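Local coordinates for TbpB (Actinobacillus pleuropneumoniae, PDB 3HOL), which probably binds host transferrin at the bacterial surface, as the lipoprotein part of the receptor through which the bacterium takes up iron, at residues 186-189 against 195-198; 213-218 against 223-228; 343-348 against 354-359. All coordinates share one frame; numbering follows the deposited sequence.

Interaction 1 (186-189 against 195-198); sequences GKLS and IYTV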
# COMPACT_ATOMS: atom_id res chain seq x y z
N GLY A 186 -9.83 5.59 19.24
CA GLY A 186 -11.07 4.90 18.98
C GLY A 186 -11.43 3.91 20.08
O GLY A 186 -10.68 3.75 21.04
N LYS A 187 -12.58 3.26 19.90
CA LYS A 187 -13.11 2.29 20.83
C LYS A 187 -13.71 1.10 20.09
O LYS A 187 -14.44 1.26 19.08
CB LYS A 187 -14.20 2.88 21.71
CG LYS A 187 -13.76 4.06 22.61
CD LYS A 187 -14.92 4.48 23.55
CE LYS A 187 -14.45 5.49 24.61
NZ LYS A 187 -13.72 6.62 23.99
N LEU A 188 -13.44 -0.08 20.62
CA LEU A 188 -14.17 -1.30 20.23
C LEU A 188 -15.12 -1.58 21.39
O LEU A 188 -14.69 -1.70 22.54
CB LEU A 188 -13.17 -2.45 20.04
CG LEU A 188 -12.04 -2.11 19.08
CD1 LEU A 188 -11.19 -3.37 18.84
CD2 LEU A 188 -12.56 -1.56 17.71
N SER A 189 -16.41 -1.71 21.06
CA SER A 189 -17.48 -1.83 22.05
C SER A 189 -18.27 -3.10 21.85
O SER A 189 -18.24 -3.68 20.76
CB SER A 189 -18.41 -0.62 21.92
OG SER A 189 -17.68 0.56 22.19
N ILE A 195 -14.75 -2.15 25.28
CA ILE A 195 -13.97 -3.36 25.48
C ILE A 195 -12.47 -3.03 25.32
O ILE A 195 -11.66 -3.46 26.11
CB ILE A 195 -14.41 -4.52 24.54
CG1 ILE A 195 -15.94 -4.79 24.60
CG2 ILE A 195 -13.64 -5.82 24.87
CD1 ILE A 195 -16.50 -5.26 26.03
N TYR A 196 -12.12 -2.26 24.29
CA TYR A 196 -10.78 -1.75 24.11
C TYR A 196 -10.85 -0.29 23.73
O TYR A 196 -11.81 0.17 23.08
CB TYR A 196 -10.07 -2.48 22.96
CG TYR A 196 -9.92 -3.98 23.15
CD1 TYR A 196 -8.76 -4.50 23.74
CD2 TYR A 196 -10.89 -4.87 22.68
CE1 TYR A 196 -8.58 -5.87 23.91
CE2 TYR A 196 -10.72 -6.26 22.82
CZ TYR A 196 -9.56 -6.75 23.48
OH TYR A 196 -9.35 -8.11 23.64
N THR A 197 -9.79 0.44 24.07
CA THR A 197 -9.56 1.70 23.40
C THR A 197 -8.35 1.48 22.53
O THR A 197 -7.55 0.58 22.79
CB THR A 197 -9.31 2.87 24.39
OG1 THR A 197 -8.24 2.51 25.27
CG2 THR A 197 -10.60 3.16 25.21
N VAL A 198 -8.23 2.28 21.48
CA VAL A 198 -7.12 2.14 20.55
C VAL A 198 -6.40 3.50 20.29
O VAL A 198 -7.00 4.58 20.42
CB VAL A 198 -7.56 1.52 19.19
CG1 VAL A 198 -8.21 0.12 19.35
CG2 VAL A 198 -8.48 2.41 18.49

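Interaction 2 (213-218 against 223-228); sequences ASDKNK and SYNFFS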
# COMPACT_ATOMS: atom_id res chain seq x y z
N ALA A 213 -6.86 -2.88 26.80
CA ALA A 213 -8.02 -3.58 27.36
C ALA A 213 -8.72 -2.70 28.38
O ALA A 213 -8.06 -2.19 29.31
CB ALA A 213 -7.64 -4.89 27.98
N SER A 214 -10.04 -2.53 28.26
CA SER A 214 -10.76 -1.62 29.17
C SER A 214 -11.01 -2.27 30.54
O SER A 214 -11.13 -1.57 31.53
CB SER A 214 -12.09 -1.12 28.57
OG SER A 214 -11.88 -0.53 27.28
N ASP A 215 -11.08 -3.60 30.59
CA ASP A 215 -11.24 -4.35 31.84
C ASP A 215 -10.05 -5.30 31.94
O ASP A 215 -9.98 -6.26 31.19
CB ASP A 215 -12.58 -5.11 31.85
CG ASP A 215 -12.83 -5.87 33.18
OD1 ASP A 215 -11.89 -6.02 34.00
OD2 ASP A 215 -13.97 -6.35 33.36
N LYS A 216 -9.10 -4.98 32.83
CA LYS A 216 -7.84 -5.72 32.98
C LYS A 216 -7.98 -7.01 33.81
O LYS A 216 -7.05 -7.82 33.88
CB LYS A 216 -6.76 -4.84 33.64
CG LYS A 216 -6.08 -3.83 32.70
CD LYS A 216 -5.11 -4.57 31.70
CE LYS A 216 -5.18 -3.96 30.30
NZ LYS A 216 -5.29 -2.44 30.25
N ASN A 217 -9.15 -7.21 34.41
CA ASN A 217 -9.40 -8.41 35.22
C ASN A 217 -9.98 -9.58 34.42
O ASN A 217 -11.05 -9.47 33.83
CB ASN A 217 -10.34 -8.09 36.39
CG ASN A 217 -9.76 -7.05 37.33
OD1 ASN A 217 -8.56 -7.02 37.59
ND2 ASN A 217 -10.63 -6.17 37.84
N LYS A 218 -9.25 -10.69 34.40
CA LYS A 218 -9.68 -11.91 33.74
C LYS A 218 -10.94 -12.52 34.37
O LYS A 218 -11.83 -13.00 33.66
CB LYS A 218 -8.53 -12.89 33.78
CG LYS A 218 -8.54 -13.95 32.71
CD LYS A 218 -7.27 -14.80 32.80
CE LYS A 218 -6.26 -14.37 31.74
NZ LYS A 218 -5.39 -15.51 31.39
N SER A 223 -18.13 -15.17 34.86
CA SER A 223 -17.70 -13.81 34.69
C SER A 223 -16.31 -13.70 33.99
O SER A 223 -15.73 -12.62 33.97
CB SER A 223 -17.71 -13.09 36.05
OG SER A 223 -16.52 -13.35 36.78
N TYR A 224 -15.78 -14.79 33.46
CA TYR A 224 -14.49 -14.77 32.76
C TYR A 224 -14.51 -13.72 31.66
O TYR A 224 -15.46 -13.63 30.88
CB TYR A 224 -14.16 -16.14 32.18
CG TYR A 224 -12.78 -16.26 31.55
CD1 TYR A 224 -11.69 -16.70 32.30
CD2 TYR A 224 -12.56 -15.95 30.20
CE1 TYR A 224 -10.41 -16.83 31.71
CE2 TYR A 224 -11.29 -16.06 29.63
CZ TYR A 224 -10.23 -16.51 30.38
OH TYR A 224 -8.98 -16.62 29.81
N ASN A 225 -13.42 -12.96 31.58
CA ASN A 225 -13.30 -11.85 30.65
C ASN A 225 -12.27 -12.23 29.58
O ASN A 225 -11.09 -12.39 29.88
CB ASN A 225 -12.91 -10.58 31.44
CG ASN A 225 -12.40 -9.46 30.54
OD1 ASN A 225 -12.72 -9.41 29.36
ND2 ASN A 225 -11.58 -8.59 31.08
N PHE A 226 -12.73 -12.45 28.34
CA PHE A 226 -11.83 -12.86 27.25
C PHE A 226 -10.87 -11.75 26.73
O PHE A 226 -9.97 -12.03 25.92
CB PHE A 226 -12.66 -13.41 26.08
CG PHE A 226 -13.08 -14.83 26.30
CD1 PHE A 226 -12.22 -15.88 25.98
CD2 PHE A 226 -14.30 -15.11 26.93
CE1 PHE A 226 -12.60 -17.22 26.25
CE2 PHE A 226 -14.67 -16.43 27.19
CZ PHE A 226 -13.84 -17.48 26.84
N PHE A 227 -11.09 -10.51 27.18
CA PHE A 227 -10.48 -9.30 26.57
C PHE A 227 -9.63 -8.54 27.60
O PHE A 227 -9.76 -7.31 27.72
CB PHE A 227 -11.60 -8.37 26.04
CG PHE A 227 -12.70 -9.12 25.31
CD1 PHE A 227 -12.48 -9.61 24.03
CD2 PHE A 227 -13.95 -9.36 25.92
CE1 PHE A 227 -13.46 -10.33 23.34
CE2 PHE A 227 -14.94 -10.09 25.25
CZ PHE A 227 -14.69 -10.58 23.95
N SER A 228 -8.79 -9.28 28.33
CA SER A 228 -8.11 -8.66 29.48
C SER A 228 -6.71 -8.18 29.10
O SER A 228 -6.11 -7.40 29.83
CB SER A 228 -8.03 -9.63 30.68
OG SER A 228 -7.18 -10.76 30.39
O HOH W 1 -11.60 -5.32 28.28

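Interaction 3 (343-348 against 354-359); sequences QLWQQA and ENNSLF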
# COMPACT_ATOMS: atom_id res chain seq x y z
N GLN A 343 11.97 -0.16 -15.52
CA GLN A 343 11.35 -1.02 -16.51
C GLN A 343 10.93 -2.34 -15.91
O GLN A 343 11.58 -2.88 -15.01
CB GLN A 343 12.31 -1.22 -17.71
CG GLN A 343 12.58 0.11 -18.42
CD GLN A 343 13.48 0.01 -19.63
OE1 GLN A 343 13.75 -1.10 -20.13
NE2 GLN A 343 13.95 1.17 -20.12
N LEU A 344 9.85 -2.88 -16.44
CA LEU A 344 9.32 -4.15 -15.98
C LEU A 344 8.77 -4.94 -17.17
O LEU A 344 7.93 -4.43 -17.91
CB LEU A 344 8.22 -3.89 -14.96
CG LEU A 344 7.46 -5.05 -14.37
CD1 LEU A 344 8.33 -5.81 -13.34
CD2 LEU A 344 6.19 -4.49 -13.77
N TRP A 345 9.25 -6.17 -17.31
CA TRP A 345 8.85 -7.03 -18.37
C TRP A 345 8.77 -8.49 -17.89
O TRP A 345 9.15 -8.81 -16.75
CB TRP A 345 9.77 -6.86 -19.59
CG TRP A 345 11.20 -7.32 -19.41
CD1 TRP A 345 11.67 -8.60 -19.54
CD2 TRP A 345 12.36 -6.50 -19.13
NE1 TRP A 345 13.04 -8.63 -19.33
CE2 TRP A 345 13.48 -7.36 -19.06
CE3 TRP A 345 12.54 -5.13 -18.88
CZ2 TRP A 345 14.78 -6.89 -18.80
CZ3 TRP A 345 13.83 -4.67 -18.61
CH2 TRP A 345 14.93 -5.55 -18.57
N GLN A 346 8.24 -9.34 -18.76
CA GLN A 346 8.21 -10.78 -18.51
C GLN A 346 9.22 -11.45 -19.42
O GLN A 346 9.23 -11.22 -20.63
CB GLN A 346 6.81 -11.33 -18.74
CG GLN A 346 6.67 -12.84 -18.46
CD GLN A 346 5.22 -13.32 -18.58
OE1 GLN A 346 4.30 -12.52 -18.79
NE2 GLN A 346 5.01 -14.63 -18.45
N GLN A 347 10.08 -12.28 -18.85
CA GLN A 347 11.08 -12.95 -19.67
C GLN A 347 11.42 -14.28 -19.06
O GLN A 347 12.23 -14.35 -18.14
CB GLN A 347 12.34 -12.09 -19.81
CG GLN A 347 13.43 -12.66 -20.75
CD GLN A 347 14.53 -11.65 -21.08
OE1 GLN A 347 15.05 -11.64 -22.19
NE2 GLN A 347 14.88 -10.79 -20.13
N ALA A 348 10.78 -15.32 -19.58
CA ALA A 348 11.18 -16.71 -19.34
C ALA A 348 12.67 -16.94 -19.65
O ALA A 348 13.35 -16.09 -20.25
CB ALA A 348 10.33 -17.65 -20.19
N GLU A 354 9.06 -10.03 -22.96
CA GLU A 354 7.72 -9.71 -23.44
C GLU A 354 6.88 -8.92 -22.42
O GLU A 354 7.17 -8.93 -21.22
CB GLU A 354 7.00 -10.99 -23.87
CG GLU A 354 7.10 -12.11 -22.84
CD GLU A 354 5.97 -13.12 -22.93
OE1 GLU A 354 5.80 -13.89 -21.96
OE2 GLU A 354 5.24 -13.14 -23.96
N ASN A 355 5.83 -8.26 -22.92
CA ASN A 355 4.96 -7.39 -22.11
C ASN A 355 5.73 -6.35 -21.29
O ASN A 355 5.62 -6.27 -20.07
CB ASN A 355 4.01 -8.23 -21.24
CG ASN A 355 3.27 -9.28 -22.04
OD1 ASN A 355 2.66 -8.97 -23.07
ND2 ASN A 355 3.34 -10.52 -21.59
N ASN A 356 6.54 -5.59 -22.00
CA ASN A 356 7.37 -4.59 -21.40
C ASN A 356 6.49 -3.44 -20.89
O ASN A 356 5.48 -3.10 -21.50
CB ASN A 356 8.42 -4.12 -22.42
CG ASN A 356 9.50 -3.26 -21.81
OD1 ASN A 356 9.86 -3.42 -20.63
ND2 ASN A 356 10.03 -2.32 -22.60
N SER A 357 6.89 -2.86 -19.75
CA SER A 357 6.17 -1.74 -19.12
C SER A 357 7.15 -0.84 -18.35
O SER A 357 8.32 -1.20 -18.15
CB SER A 357 5.05 -2.27 -18.20
OG SER A 357 5.60 -2.98 -17.10
N LEU A 358 6.67 0.33 -17.90
CA LEU A 358 7.46 1.20 -17.04
C LEU A 358 6.74 1.37 -15.69
O LEU A 358 5.53 1.19 -15.63
CB LEU A 358 7.62 2.57 -17.70
CG LEU A 358 8.23 2.54 -19.10
CD1 LEU A 358 8.03 3.94 -19.73
CD2 LEU A 358 9.70 2.22 -19.01
N PHE A 359 7.47 1.70 -14.63
CA PHE A 359 6.84 1.98 -13.35
C PHE A 359 7.50 3.19 -12.69
O PHE A 359 8.70 3.48 -12.94
CB PHE A 359 6.89 0.75 -12.41
CG PHE A 359 8.28 0.40 -11.92
CD1 PHE A 359 8.82 1.02 -10.79
CD2 PHE A 359 9.07 -0.53 -12.62
CE1 PHE A 359 10.12 0.71 -10.36
CE2 PHE A 359 10.38 -0.84 -12.20
CZ PHE A 359 10.91 -0.23 -11.08

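Interaction 1 (186-189 against 195-198)
Leu188 O takes two backbone N-H groups from consecutive residues of the facing strand. Ile195 N reaches Leu188 O at 2.8 Å and Tyr196 N reaches it at 3.2 Å; both donors lie in its carbonyl plane, and the Tyr196 bond, at an N-H...O angle of 165°, falls on a lone pair. Leu188 N returns a bond of 3.0 Å to Tyr196 O. Two residues along, Val198 N donates to Gly186 O at 2.9 Å from 44° out of the carbonyl plane, while the return bond from Gly186 N to Val198 O is weak.

Between these pairs Lys187 and Thr197 form a non-hydrogen-bonded pair, their side chains side by side with Lys187 CG 4.2 Å from Thr197 CG2. On the other face, Leu188 CD1 approaches the Tyr196 ring obliquely, 4.1 Å from Tyr196 CD2. Val198 CG2 sits between its own backbone N and carbonyl carbon, a rotation that lays it 3.5 Å from Gly186 N. Phe175 of the neighbouring strand packs on Leu188 and Val198, and Phe250, on a strand not adjacent in the sheet, meets the Tyr196 ring edge-to-face, consistent with this face looking into the barrel. With Ile195 and Tyr196 both opposite Leu188, the arrangement is a classic beta bulge in an antiparallel hairpin of a TbpB beta barrel.

Interaction 2 (213-218 against 223-228)
The side-chain amide nitrogen of Asn225 lies between two backbone carbonyls of the facing segment. ND2 donates to Asn217 O at 2.9 Å with an N-H...O angle of 159°; this oxygen lies in the Asn225 amide plane, although ND2 stands well above the carbonyl plane of Asn217. The second bond, from Asn225 ND2 to Asp215 O at 2.8 Å, is bent and weak. The backbone adds a third link, Asn225 N to Lys218 O at 2.6 Å. CG of Asn225 is anti to its own backbone N (chi1 165°), which swings the amide toward 213-218, and its other end accepts Phe227 N at OD1 over 2.9 Å. The amide is thus bonded at both ends, which fixes its rotation.

Asp215 OD1 similarly receives Asn217 N, an Asx turn consistent with the bend that leaves Asn217 O facing Asn225. A water accepts the N-H of Asp215 and lies within bonding distance of Phe227 O, to which it probably donates, bridging the segments. Beyond this, Lys218 runs alongside the Tyr224 ring, with Lys218 CG 3.6 Å from Tyr224 CE1; their polar ends turn to outside partners, Lys218 NZ to Glu138 and Tyr224 OH to Arg140. Lys216 bends back so that CD passes 3.5 Å from Ser228 O, while its NZ bonds Ala213 O and forms a salt bridge with Asp230. Two Asx turns, one on Asp215 and one on Asn225, therefore shape opposite limbs of the long irregular loop joining adjacent barrel strands 206-213 and 231-239.

Interaction 3 (343-348 against 354-359)
Ser357 holds OG between its backbone N and carbonyl carbon (chi1 65°), which brings the hydroxyl to Leu344 O at 2.9 Å. Leu344 CG is anti to the backbone N (chi1 177°), and its CD2 branch lies 3.7 Å from Ser357 OG. Leu344 O also accepts Ser357 N, so one residue supplies both donors; Leu344 N closes the pair by donating to Ser357 O at 2.8 Å. A second hydrogen-bonded pair joins Gln346 and Glu354, where Glu354 N meets Gln346 O in a nearly straight bond of 2.6 Å. Between the pairs, Asn355 and Asn356 thus face the single residue Trp345, and this one-residue shift is a beta bulge in an antiparallel hairpin of the C-lobe handle domain.

On the face of Leu344 and Ser357, Gln346 and Glu354 run side by side, their amide and carboxylate planes 55° apart. Trp345 projects with Asn356, whose OD1 lies obliquely to the indole, 3.6 Å from CE3; Val328 and Val330 of the neighbouring strand also touch the Trp345 side chain. Farther along, Gln343 CG packs 3.6 Å from Leu358 CD2. Phe359 turns its ring edge to Gln343 O, with CE2 3.7 Å away.

Overall arrangement
From the N terminus, interaction 1 comes first and closes the tight turn between strands 183-190 and 193-203. Strand 206-213 then follows, and interaction 2 closes a loop within the longer connection to strand 231-239. The two contacts are in series, neither nested nor crossed, yet they touch: their centres are 13 Å apart, Ile195 O probably bonds Ser214 N, and Phe227 packs on Ile195 and Tyr196, so the loop is seated on the end of the barrel hairpin. Interaction 3 closes last, joining strands 339-346 and 356-363 of the C-lobe handle domain. Its centre lies about 46 Å from that of interaction 1, on the opposite side of the chain's centre; interaction 3 touches neither of the others.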